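Local coordinates for putative Lipoprotein (PDB 3U24), which is of unknown function but binds zinc and calcium ions and is a putative lipoprotein of the DUF885 family, whose clan includes metallopeptidases, at residues N398-I404 and E458-M464; L285-F290 and Q304-L309. All blocks are in the same frame, centred on the assembly; numbering follows the deposited sequence.

Contact 1: residues N398-I404 and E458-M464. With ZN (zinc ion), chain I; ZN (zinc ion), chain G.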
ATOM      1  N   ASN A 398       5.916  19.437  -9.886  1.00 24.03           N
ATOM      2  CA  ASN A 398       6.245  20.492 -10.822  1.00 23.91           C
ATOM      3  C   ASN A 398       5.780  20.208 -12.287  1.00 24.15           C
ATOM      4  O   ASN A 398       5.039  19.281 -12.539  1.00 24.56           O
ATOM      5  CB  ASN A 398       7.752  20.751 -10.695  1.00 23.61           C
ATOM      6  CG  ASN A 398       8.579  19.530 -11.033  1.00 23.88           C
ATOM      7  OD1 ASN A 398       8.461  19.020 -12.145  1.00 23.15           O
ATOM      8  ND2 ASN A 398       9.396  19.018 -10.058  1.00 23.04           N
ATOM      9  N   HIS A 399       6.171  21.026 -13.248  1.00 24.73           N
ATOM     10  CA  HIS A 399       5.639  20.934 -14.622  1.00 24.12           C
ATOM     11  C   HIS A 399       5.800  19.540 -15.189  1.00 24.11           C
ATOM     12  O   HIS A 399       4.914  19.024 -15.874  1.00 24.30           O
ATOM     13  CB  HIS A 399       6.379  21.950 -15.503  1.00 24.62           C
ATOM     14  CG  HIS A 399       6.014  21.879 -16.971  1.00 25.76           C
ATOM     15  ND1 HIS A 399       4.831  22.348 -17.454  1.00 27.25           N
ATOM     16  CD2 HIS A 399       6.721  21.411 -18.059  1.00 25.76           C
ATOM     17  CE1 HIS A 399       4.785  22.151 -18.769  1.00 27.29           C
ATOM     18  NE2 HIS A 399       5.938  21.565 -19.139  1.00 28.19           N
ATOM     19  N   TRP A 400       6.933  18.915 -14.909  1.00 23.33           N
ATOM     20  CA  TRP A 400       7.187  17.552 -15.349  1.00 23.19           C
ATOM     21  C   TRP A 400       6.629  16.469 -14.456  1.00 22.30           C
ATOM     22  O   TRP A 400       6.004  15.512 -14.953  1.00 22.21           O
ATOM     23  CB  TRP A 400       8.660  17.346 -15.559  1.00 23.38           C
ATOM     24  CG  TRP A 400       9.236  18.338 -16.562  1.00 24.51           C
ATOM     25  CD1 TRP A 400       9.271  18.213 -17.938  1.00 25.11           C
ATOM     26  CD2 TRP A 400       9.827  19.654 -16.295  1.00 23.99           C
ATOM     27  NE1 TRP A 400       9.865  19.302 -18.512  1.00 25.62           N
ATOM     28  CE2 TRP A 400      10.221  20.196 -17.582  1.00 25.04           C
ATOM     29  CE3 TRP A 400      10.036  20.403 -15.169  1.00 24.36           C
ATOM     30  CZ2 TRP A 400      10.795  21.443 -17.710  1.00 25.06           C
ATOM     31  CZ3 TRP A 400      10.653  21.630 -15.292  1.00 24.12           C
ATOM     32  CH2 TRP A 400      11.022  22.139 -16.537  1.00 25.14           C
ATOM     33  N   ILE A 401       6.818  16.590 -13.151  1.00 21.27           N
ATOM     34  CA  ILE A 401       6.452  15.510 -12.249  1.00 20.69           C
ATOM     35  C   ILE A 401       4.934  15.357 -12.200  1.00 20.72           C
ATOM     36  O   ILE A 401       4.448  14.259 -12.037  1.00 20.99           O
ATOM     37  CB  ILE A 401       7.032  15.704 -10.832  1.00 20.44           C
ATOM     38  CG1 ILE A 401       8.565  15.531 -10.824  1.00 20.78           C
ATOM     39  CG2 ILE A 401       6.353  14.825  -9.797  1.00 20.34           C
ATOM     40  CD1 ILE A 401       9.125  14.198 -11.258  1.00 20.91           C
ATOM     41  N   LEU A 402       4.186  16.443 -12.337  1.00 20.65           N
ATOM     42  CA  LEU A 402       2.740  16.366 -12.374  1.00 20.67           C
ATOM     43  C   LEU A 402       2.229  15.477 -13.539  1.00 20.82           C
ATOM     44  O   LEU A 402       1.260  14.776 -13.396  1.00 19.60           O
ATOM     45  CB  LEU A 402       2.145  17.771 -12.448  1.00 20.64           C
ATOM     46  CG  LEU A 402       0.614  17.845 -12.428  1.00 20.71           C
ATOM     47  CD1 LEU A 402       0.040  17.054 -11.229  1.00 20.18           C
ATOM     48  CD2 LEU A 402       0.130  19.296 -12.474  1.00 19.96           C
ATOM     49  N   GLN A 403       2.934  15.499 -14.675  1.00 21.40           N
ATOM     50  CA  GLN A 403       2.565  14.703 -15.833  1.00 21.58           C
ATOM     51  C   GLN A 403       2.875  13.217 -15.542  1.00 22.07           C
ATOM     52  O   GLN A 403       2.040  12.339 -15.734  1.00 21.04           O
ATOM     53  CB  GLN A 403       3.337  15.184 -17.056  1.00 22.25           C
ATOM     54  CG  GLN A 403       3.041  16.614 -17.517  1.00 22.49           C
ATOM     55  CD  GLN A 403       3.904  16.986 -18.731  1.00 23.33           C
ATOM     56  OE1 GLN A 403       3.773  16.366 -19.787  1.00 24.25           O
ATOM     57  NE2 GLN A 403       4.799  17.964 -18.581  1.00 22.30           N
ATOM     58  N   ILE A 404       4.059  12.957 -14.991  1.00 22.35           N
ATOM     59  CA  ILE A 404       4.402  11.620 -14.533  1.00 22.54           C
ATOM     60  C   ILE A 404       3.443  11.069 -13.469  1.00 21.99           C
ATOM     61  O   ILE A 404       3.090   9.892 -13.514  1.00 21.40           O
ATOM     62  CB  ILE A 404       5.844  11.576 -14.016  1.00 23.52           C
ATOM     63  CG1 ILE A 404       6.792  11.791 -15.174  1.00 24.30           C
ATOM     64  CG2 ILE A 404       6.162  10.232 -13.361  1.00 23.15           C
ATOM     65  CD1 ILE A 404       8.146  12.199 -14.650  1.00 26.65           C
ATOM     66  N   GLU A 458      12.377  15.110 -24.297  1.00 34.75           N
ATOM     67  CA  GLU A 458      12.874  16.361 -23.692  1.00 36.03           C
ATOM     68  C   GLU A 458      13.797  16.067 -22.512  1.00 34.76           C
ATOM     69  O   GLU A 458      13.393  15.349 -21.575  1.00 32.82           O
ATOM     70  CB  GLU A 458      11.676  17.173 -23.206  1.00 38.59           C
ATOM     71  CG  GLU A 458      12.008  18.515 -22.581  1.00 42.60           C
ATOM     72  CD  GLU A 458      10.773  19.268 -22.110  1.00 44.15           C
ATOM     73  OE1 GLU A 458       9.790  18.637 -21.637  1.00 47.82           O
ATOM     74  OE2 GLU A 458      10.791  20.506 -22.224  1.00 49.98           O
ATOM     75  N   PRO A 459      15.035  16.611 -22.533  1.00 34.16           N
ATOM     76  CA  PRO A 459      15.972  16.255 -21.464  1.00 32.77           C
ATOM     77  C   PRO A 459      15.469  16.596 -20.072  1.00 30.92           C
ATOM     78  O   PRO A 459      15.683  15.821 -19.158  1.00 30.66           O
ATOM     79  CB  PRO A 459      17.218  17.049 -21.821  1.00 34.37           C
ATOM     80  CG  PRO A 459      17.141  17.203 -23.306  1.00 35.22           C
ATOM     81  CD  PRO A 459      15.693  17.428 -23.570  1.00 35.17           C
ATOM     82  N   GLU A 460      14.784  17.720 -19.921  1.00 30.01           N
ATOM     83  CA  GLU A 460      14.218  18.146 -18.616  1.00 29.65           C
ATOM     84  C   GLU A 460      13.264  17.079 -18.044  1.00 28.80           C
ATOM     85  O   GLU A 460      13.291  16.761 -16.868  1.00 26.77           O
ATOM     86  CB  GLU A 460      13.465  19.496 -18.754  1.00 29.91           C
ATOM     87  CG  GLU A 460      14.345  20.758 -18.927  1.00 31.75           C
ATOM     88  CD  GLU A 460      14.810  21.045 -20.360  1.00 33.72           C
ATOM     89  OE1 GLU A 460      14.630  20.182 -21.278  1.00 36.25           O
ATOM     90  OE2 GLU A 460      15.351  22.152 -20.574  1.00 32.74           O
HETATM   91  N   MSE A 461      12.416  16.552 -18.915  1.00 29.63           N
HETATM   92  CA  MSE A 461      11.427  15.551 -18.561  1.00 29.71           C
HETATM   93  C   MSE A 461      12.161  14.300 -18.106  1.00 28.34           C
HETATM   94  O   MSE A 461      11.865  13.770 -17.050  1.00 26.97           O
HETATM   95  CB  MSE A 461      10.521  15.245 -19.766  1.00 30.89           C
HETATM   96  CG  MSE A 461       9.599  14.017 -19.593  1.00 32.49           C
HETATM   97 SE   MSE A 461       8.302  14.324 -18.164  1.00 36.82          SE
HETATM   98  CE  MSE A 461       7.010  15.154 -19.352  1.00 30.76           C
ATOM     99  N   TRP A 462      13.131  13.847 -18.878  1.00 27.75           N
ATOM    100  CA  TRP A 462      13.905  12.666 -18.465  1.00 28.12           C
ATOM    101  C   TRP A 462      14.620  12.847 -17.146  1.00 27.79           C
ATOM    102  O   TRP A 462      14.631  11.942 -16.303  1.00 28.11           O
ATOM    103  CB  TRP A 462      14.856  12.211 -19.565  1.00 28.83           C
ATOM    104  CG  TRP A 462      14.088  11.413 -20.593  1.00 30.27           C
ATOM    105  CD1 TRP A 462      13.187  11.888 -21.540  1.00 30.62           C
ATOM    106  CD2 TRP A 462      14.077   9.970 -20.762  1.00 30.66           C
ATOM    107  NE1 TRP A 462      12.646  10.871 -22.251  1.00 30.12           N
ATOM    108  CE2 TRP A 462      13.142   9.693 -21.836  1.00 31.06           C
ATOM    109  CE3 TRP A 462      14.729   8.919 -20.151  1.00 31.31           C
ATOM    110  CZ2 TRP A 462      12.892   8.407 -22.275  1.00 31.60           C
ATOM    111  CZ3 TRP A 462      14.464   7.619 -20.586  1.00 31.97           C
ATOM    112  CH2 TRP A 462      13.572   7.371 -21.625  1.00 32.60           C
ATOM    113  N   LEU A 463      15.192  14.019 -16.931  1.00 26.85           N
ATOM    114  CA  LEU A 463      15.914  14.275 -15.701  1.00 27.01           C
ATOM    115  C   LEU A 463      14.977  14.146 -14.501  1.00 26.69           C
ATOM    116  O   LEU A 463      15.343  13.522 -13.497  1.00 25.61           O
ATOM    117  CB  LEU A 463      16.558  15.663 -15.747  1.00 27.18           C
ATOM    118  CG  LEU A 463      17.348  16.131 -14.529  1.00 27.87           C
ATOM    119  CD1 LEU A 463      18.479  15.157 -14.235  1.00 27.18           C
ATOM    120  CD2 LEU A 463      17.860  17.555 -14.750  1.00 27.79           C
HETATM  121  N   MSE A 464      13.780  14.736 -14.623  1.00 27.25           N
HETATM  122  CA  MSE A 464      12.803  14.736 -13.573  1.00 28.58           C
HETATM  123  C   MSE A 464      12.245  13.337 -13.350  1.00 27.31           C
HETATM  124  O   MSE A 464      12.086  12.925 -12.211  1.00 27.68           O
HETATM  125  CB  MSE A 464      11.662  15.721 -13.858  1.00 31.89           C
HETATM  126  CG  MSE A 464      12.037  17.195 -13.788  1.00 35.36           C
HETATM  127 SE   MSE A 464      12.831  17.803 -12.032  1.00 43.74          SE
HETATM  128  CE  MSE A 464      11.765  16.853 -10.816  1.00 31.61           C
TER
HETATM  129 ZN    ZN I   2       2.991  23.406 -16.294  1.00 83.73          ZN
HETATM  130 ZN    ZN G 596       6.467  21.095 -21.068  1.00 55.18          ZN
HETATM  131  O   HOH W   1       6.726  18.883 -20.819  1.00 35.36           O
HETATM  132  O   HOH W   2       8.605  21.586 -21.299  1.00 39.98           O
HETATM  133  O   HOH W   3       2.043  22.123 -14.742  1.00 33.82           O
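Trp400 with Met461 and Met464, both selenomethionine, forms the apolar centre between residues 398-404 and 458-464. With CG beside its own backbone N (chi1 -57°), the indole is directed at the other helix, where its CD1 comes to 3.5 Å from Met461 CA. Met461 bends at chi2 and chi3, which leaves its SE at the edge of the pyrrole ring, 5.1 Å from the centroid and 81° off the normal: a Met-aromatic contact made from the side and not over a face. Met464, bent at chi2 and chi3, presses CE on Ile401 CG1 at 3.5 Å, slightly tight for two carbons. One indole face carries Glu460 CB, 3.1 Å above the plane near the rim, and the opposite face carries CD2 of the neighbouring His399. Replacing Trp400 by an alanine would probably open a gap between the two selenomethionines and Glu460 CB and leave the Glu458 carboxylate without its indole N-H. In fold terms, the beginnings of helices 401-409 and 459-485 meet here. Asn398 OD1 caps the former by accepting from Ile401 N at 3.1 Å, the donor lying above the carbonyl plane, and more weakly from Trp400 N. Its ND2, which bonds to Arg395 O, also lies against Met464 CE. Farther out, Trp400 NE1 makes a weak bond of 3.2 Å to OE1 of Glu458, which is at the N-cap position of helix 459-485. His399 then bridges two zinc ions, through ND1 to one and NE2 to the other. Two waters on the NE2-bound zinc donate to the Glu458 carboxylate, at 2.6 Å between the second water and OE2. The first also accepts from Gln403 NE2, which itself donates to His399 O, while Gln403 OE1 is bonded to Tyr454 OH.

Contact 2: residues L285-F290 and Q304-L309; sequences LWPKYF and QLIDKL
Leu305 extends its CG away from its own backbone N (chi1 -179°), a torsion that sends one methyl toward Leu285 and the other toward Tyr289 and Phe290, while Tyr289 keeps CG beside its backbone N and presents its ring to Leu309. The methyls divide the work: CD2 reaches Leu285 CB at 3.9 Å, and CD1 lies at the same distance from Tyr289 CD2. The phenol takes Leu309 CD2 over one face, 3.7 Å from the ring centroid and 21° off its normal, which meets the geometry of a CH-pi contact. Lys288 CG lies over the opposite face, so the ring is held between two aliphatic groups; its hydroxyl is directed to Glu460. Within the segment, Phe290 CD1 stands 3.7 Å above the indole plane over its centre, and Trp286 CH2 lies likewise over the phenyl. This pair meets the second helix with its rims: Gln304 OE1 lies in the indole plane at 3.8 Å from Trp286 CH2, and Gln304 O comes to the edge of the phenyl ring, 3.7 Å from Phe290 CZ. Lys308 slides past Phe290 in the opposite direction, its aliphatic CB against CZ and its CE near Tyr289 O. No hydrogen bond crosses between the segments, and van der Waals contact carries the pairing. Trp286 O accepts from both Tyr289 N and Phe290 N, in a helix kinked at Pro287 and Lys288. The short axes approach to 10.9 Å, a separation filled by large side chains. Two successive helices, 260-289 and 298-309, thus pack through the loop that joins them, crossing at 48° with directions nearer parallel than antiparallel, within the largely helical DUF885 fold.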
ATOM      1  N   LEU A 285      22.359  20.361 -20.037  1.00 42.22           N
ATOM      2  CA  LEU A 285      21.401  21.423 -19.723  1.00 40.67           C
ATOM      3  C   LEU A 285      21.987  22.572 -18.915  1.00 42.01           C
ATOM      4  O   LEU A 285      21.439  23.667 -18.929  1.00 43.07           O
ATOM      5  CB  LEU A 285      20.226  20.845 -18.951  1.00 39.99           C
ATOM      6  CG  LEU A 285      19.173  20.077 -19.749  1.00 38.58           C
ATOM      7  CD1 LEU A 285      18.178  19.455 -18.771  1.00 35.78           C
ATOM      8  CD2 LEU A 285      18.491  21.010 -20.739  1.00 36.91           C
ATOM      9  N   TRP A 286      23.092  22.349 -18.210  1.00 41.92           N
ATOM     10  CA  TRP A 286      23.628  23.366 -17.290  1.00 43.39           C
ATOM     11  C   TRP A 286      23.731  24.785 -17.836  1.00 45.92           C
ATOM     12  O   TRP A 286      23.221  25.731 -17.207  1.00 45.64           O
ATOM     13  CB  TRP A 286      24.984  22.939 -16.729  1.00 45.00           C
ATOM     14  CG  TRP A 286      25.383  23.818 -15.597  1.00 44.54           C
ATOM     15  CD1 TRP A 286      26.155  24.977 -15.659  1.00 44.95           C
ATOM     16  CD2 TRP A 286      24.963  23.707 -14.199  1.00 42.91           C
ATOM     17  NE1 TRP A 286      26.259  25.542 -14.423  1.00 44.79           N
ATOM     18  CE2 TRP A 286      25.566  24.833 -13.504  1.00 44.47           C
ATOM     19  CE3 TRP A 286      24.207  22.819 -13.488  1.00 43.35           C
ATOM     20  CZ2 TRP A 286      25.402  25.027 -12.157  1.00 45.23           C
ATOM     21  CZ3 TRP A 286      24.030  23.032 -12.125  1.00 43.44           C
ATOM     22  CH2 TRP A 286      24.624  24.105 -11.476  1.00 44.56           C
ATOM     23  N   PRO A 287      24.375  24.964 -19.002  1.00 47.29           N
ATOM     24  CA  PRO A 287      24.500  26.343 -19.451  1.00 50.45           C
ATOM     25  C   PRO A 287      23.168  26.958 -19.824  1.00 50.89           C
ATOM     26  O   PRO A 287      23.067  28.184 -19.862  1.00 53.19           O
ATOM     27  CB  PRO A 287      25.430  26.261 -20.681  1.00 51.32           C
ATOM     28  CG  PRO A 287      25.407  24.839 -21.104  1.00 50.93           C
ATOM     29  CD  PRO A 287      25.072  24.015 -19.893  1.00 48.70           C
ATOM     30  N   LYS A 288      22.154  26.131 -20.080  1.00 49.12           N
ATOM     31  CA  LYS A 288      20.864  26.649 -20.488  1.00 47.10           C
ATOM     32  C   LYS A 288      20.141  27.334 -19.315  1.00 46.89           C
ATOM     33  O   LYS A 288      19.335  28.221 -19.541  1.00 47.54           O
ATOM     34  CB  LYS A 288      20.031  25.539 -21.146  1.00 48.01           C
ATOM     35  CG  LYS A 288      18.575  25.889 -21.430  1.00 48.21           C
ATOM     36  CD  LYS A 288      17.841  24.707 -22.066  1.00 48.61           C
ATOM     37  CE  LYS A 288      16.395  25.033 -22.421  1.00 46.73           C
ATOM     38  NZ  LYS A 288      15.719  23.860 -23.041  1.00 47.06           N
ATOM     39  N   TYR A 289      20.469  26.980 -18.073  1.00 45.41           N
ATOM     40  CA  TYR A 289      19.782  27.520 -16.900  1.00 43.95           C
ATOM     41  C   TYR A 289      20.645  28.290 -15.895  1.00 47.54           C
ATOM     42  O   TYR A 289      20.114  28.898 -14.963  1.00 48.99           O
ATOM     43  CB  TYR A 289      19.120  26.358 -16.159  1.00 42.01           C
ATOM     44  CG  TYR A 289      17.989  25.750 -16.946  1.00 39.19           C
ATOM     45  CD1 TYR A 289      16.742  26.384 -16.994  1.00 38.57           C
ATOM     46  CD2 TYR A 289      18.164  24.584 -17.671  1.00 37.73           C
ATOM     47  CE1 TYR A 289      15.694  25.850 -17.714  1.00 37.44           C
ATOM     48  CE2 TYR A 289      17.119  24.036 -18.400  1.00 36.63           C
ATOM     49  CZ  TYR A 289      15.891  24.673 -18.422  1.00 36.21           C
ATOM     50  OH  TYR A 289      14.851  24.161 -19.152  1.00 34.28           O
ATOM     51  N   PHE A 290      21.963  28.238 -16.050  1.00 50.70           N
ATOM     52  CA  PHE A 290      22.891  28.869 -15.102  1.00 52.42           C
ATOM     53  C   PHE A 290      23.987  29.632 -15.842  1.00 54.99           C
ATOM     54  O   PHE A 290      24.434  29.196 -16.904  1.00 53.98           O
ATOM     55  CB  PHE A 290      23.570  27.799 -14.268  1.00 51.92           C
ATOM     56  CG  PHE A 290      22.704  27.196 -13.216  1.00 51.62           C
ATOM     57  CD1 PHE A 290      21.867  26.130 -13.515  1.00 49.12           C
ATOM     58  CD2 PHE A 290      22.773  27.649 -11.901  1.00 53.34           C
ATOM     59  CE1 PHE A 290      21.080  25.557 -12.542  1.00 47.44           C
ATOM     60  CE2 PHE A 290      21.995  27.062 -10.908  1.00 52.05           C
ATOM     61  CZ  PHE A 290      21.141  26.015 -11.241  1.00 50.07           C
ATOM     62  N   GLN A 304      21.250  20.905  -7.899  1.00 35.30           N
ATOM     63  CA  GLN A 304      21.011  22.314  -8.128  1.00 37.00           C
ATOM     64  C   GLN A 304      20.180  22.554  -9.370  1.00 34.57           C
ATOM     65  O   GLN A 304      19.292  23.404  -9.371  1.00 33.49           O
ATOM     66  CB  GLN A 304      22.344  23.111  -8.159  1.00 39.71           C
ATOM     67  CG  GLN A 304      22.903  23.359  -6.754  1.00 41.48           C
ATOM     68  CD  GLN A 304      24.283  24.019  -6.727  1.00 45.51           C
ATOM     69  OE1 GLN A 304      24.786  24.507  -7.746  1.00 45.91           O
ATOM     70  NE2 GLN A 304      24.906  24.030  -5.545  1.00 46.60           N
ATOM     71  N   LEU A 305      20.478  21.826 -10.438  1.00 32.41           N
ATOM     72  CA  LEU A 305      19.657  21.906 -11.635  1.00 30.28           C
ATOM     73  C   LEU A 305      18.252  21.465 -11.300  1.00 28.31           C
ATOM     74  O   LEU A 305      17.310  22.121 -11.639  1.00 27.82           O
ATOM     75  CB  LEU A 305      20.228  21.039 -12.766  1.00 30.18           C
ATOM     76  CG  LEU A 305      19.478  21.023 -14.110  1.00 29.22           C
ATOM     77  CD1 LEU A 305      19.197  22.438 -14.615  1.00 29.32           C
ATOM     78  CD2 LEU A 305      20.276  20.237 -15.123  1.00 29.36           C
ATOM     79  N   ILE A 306      18.095  20.382 -10.581  1.00 29.10           N
ATOM     80  CA  ILE A 306      16.737  19.925 -10.245  1.00 29.48           C
ATOM     81  C   ILE A 306      16.001  20.986  -9.439  1.00 29.72           C
ATOM     82  O   ILE A 306      14.838  21.277  -9.721  1.00 28.68           O
ATOM     83  CB  ILE A 306      16.764  18.582  -9.471  1.00 31.42           C
ATOM     84  CG1 ILE A 306      17.112  17.427 -10.435  1.00 31.74           C
ATOM     85  CG2 ILE A 306      15.418  18.273  -8.766  1.00 30.04           C
ATOM     86  CD1 ILE A 306      17.307  16.097  -9.717  1.00 33.05           C
ATOM     87  N   ASP A 307      16.667  21.587  -8.444  1.00 30.67           N
ATOM     88  CA  ASP A 307      15.992  22.610  -7.589  1.00 32.07           C
ATOM     89  C   ASP A 307      15.494  23.808  -8.418  1.00 29.27           C
ATOM     90  O   ASP A 307      14.436  24.371  -8.155  1.00 27.60           O
ATOM     91  CB  ASP A 307      16.908  23.126  -6.452  1.00 35.89           C
ATOM     92  CG  ASP A 307      17.129  22.092  -5.320  1.00 39.77           C
ATOM     93  OD1 ASP A 307      16.302  21.120  -5.192  1.00 39.01           O
ATOM     94  OD2 ASP A 307      18.157  22.273  -4.581  1.00 42.84           O
ATOM     95  N   LYS A 308      16.283  24.164  -9.413  1.00 27.79           N
ATOM     96  CA  LYS A 308      15.955  25.231 -10.331  1.00 28.10           C
ATOM     97  C   LYS A 308      14.791  24.891 -11.278  1.00 26.90           C
ATOM     98  O   LYS A 308      13.898  25.717 -11.504  1.00 26.52           O
ATOM     99  CB  LYS A 308      17.198  25.539 -11.171  1.00 29.31           C
ATOM    100  CG  LYS A 308      17.019  26.555 -12.309  1.00 30.10           C
ATOM    101  CD  LYS A 308      16.585  27.937 -11.862  1.00 30.58           C
ATOM    102  CE  LYS A 308      16.895  28.955 -12.960  1.00 32.24           C
ATOM    103  NZ  LYS A 308      16.105  30.197 -12.807  1.00 32.14           N
ATOM    104  N   LEU A 309      14.838  23.710 -11.873  1.00 25.80           N
ATOM    105  CA  LEU A 309      13.737  23.272 -12.727  1.00 25.65           C
ATOM    106  C   LEU A 309      12.436  23.152 -11.924  1.00 25.54           C
ATOM    107  O   LEU A 309      11.363  23.449 -12.446  1.00 25.37           O
ATOM    108  CB  LEU A 309      14.051  21.944 -13.407  1.00 24.34           C
ATOM    109  CG  LEU A 309      15.201  21.974 -14.419  1.00 24.81           C
ATOM    110  CD1 LEU A 309      15.507  20.557 -14.913  1.00 23.14           C
ATOM    111  CD2 LEU A 309      14.874  22.925 -15.571  1.00 24.47           C
TER

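Contact 2 closes along the chain before contact 1 opens, so the two follow in series, with centres 13 Å apart on the same side of the chain's centre. No segment is shared, yet the start of helix 459-485, part of contact 1, also touches both helices of contact 2: Leu463 packs on Leu305 and Leu309, and Glu460 reaches the end region of helix 260-289. The direct joint is Glu460 OE2, 2.5 Å from Tyr289 OH in a probable hydrogen bond and in a salt bridge with Lys288 NZ. Trp400 CZ3 also packs on Leu309 O. Helices 260-289, 298-309, 401-409 and 459-485 thus meet in one part of the chain, with the zinc-bound His399 on the contact 1 side.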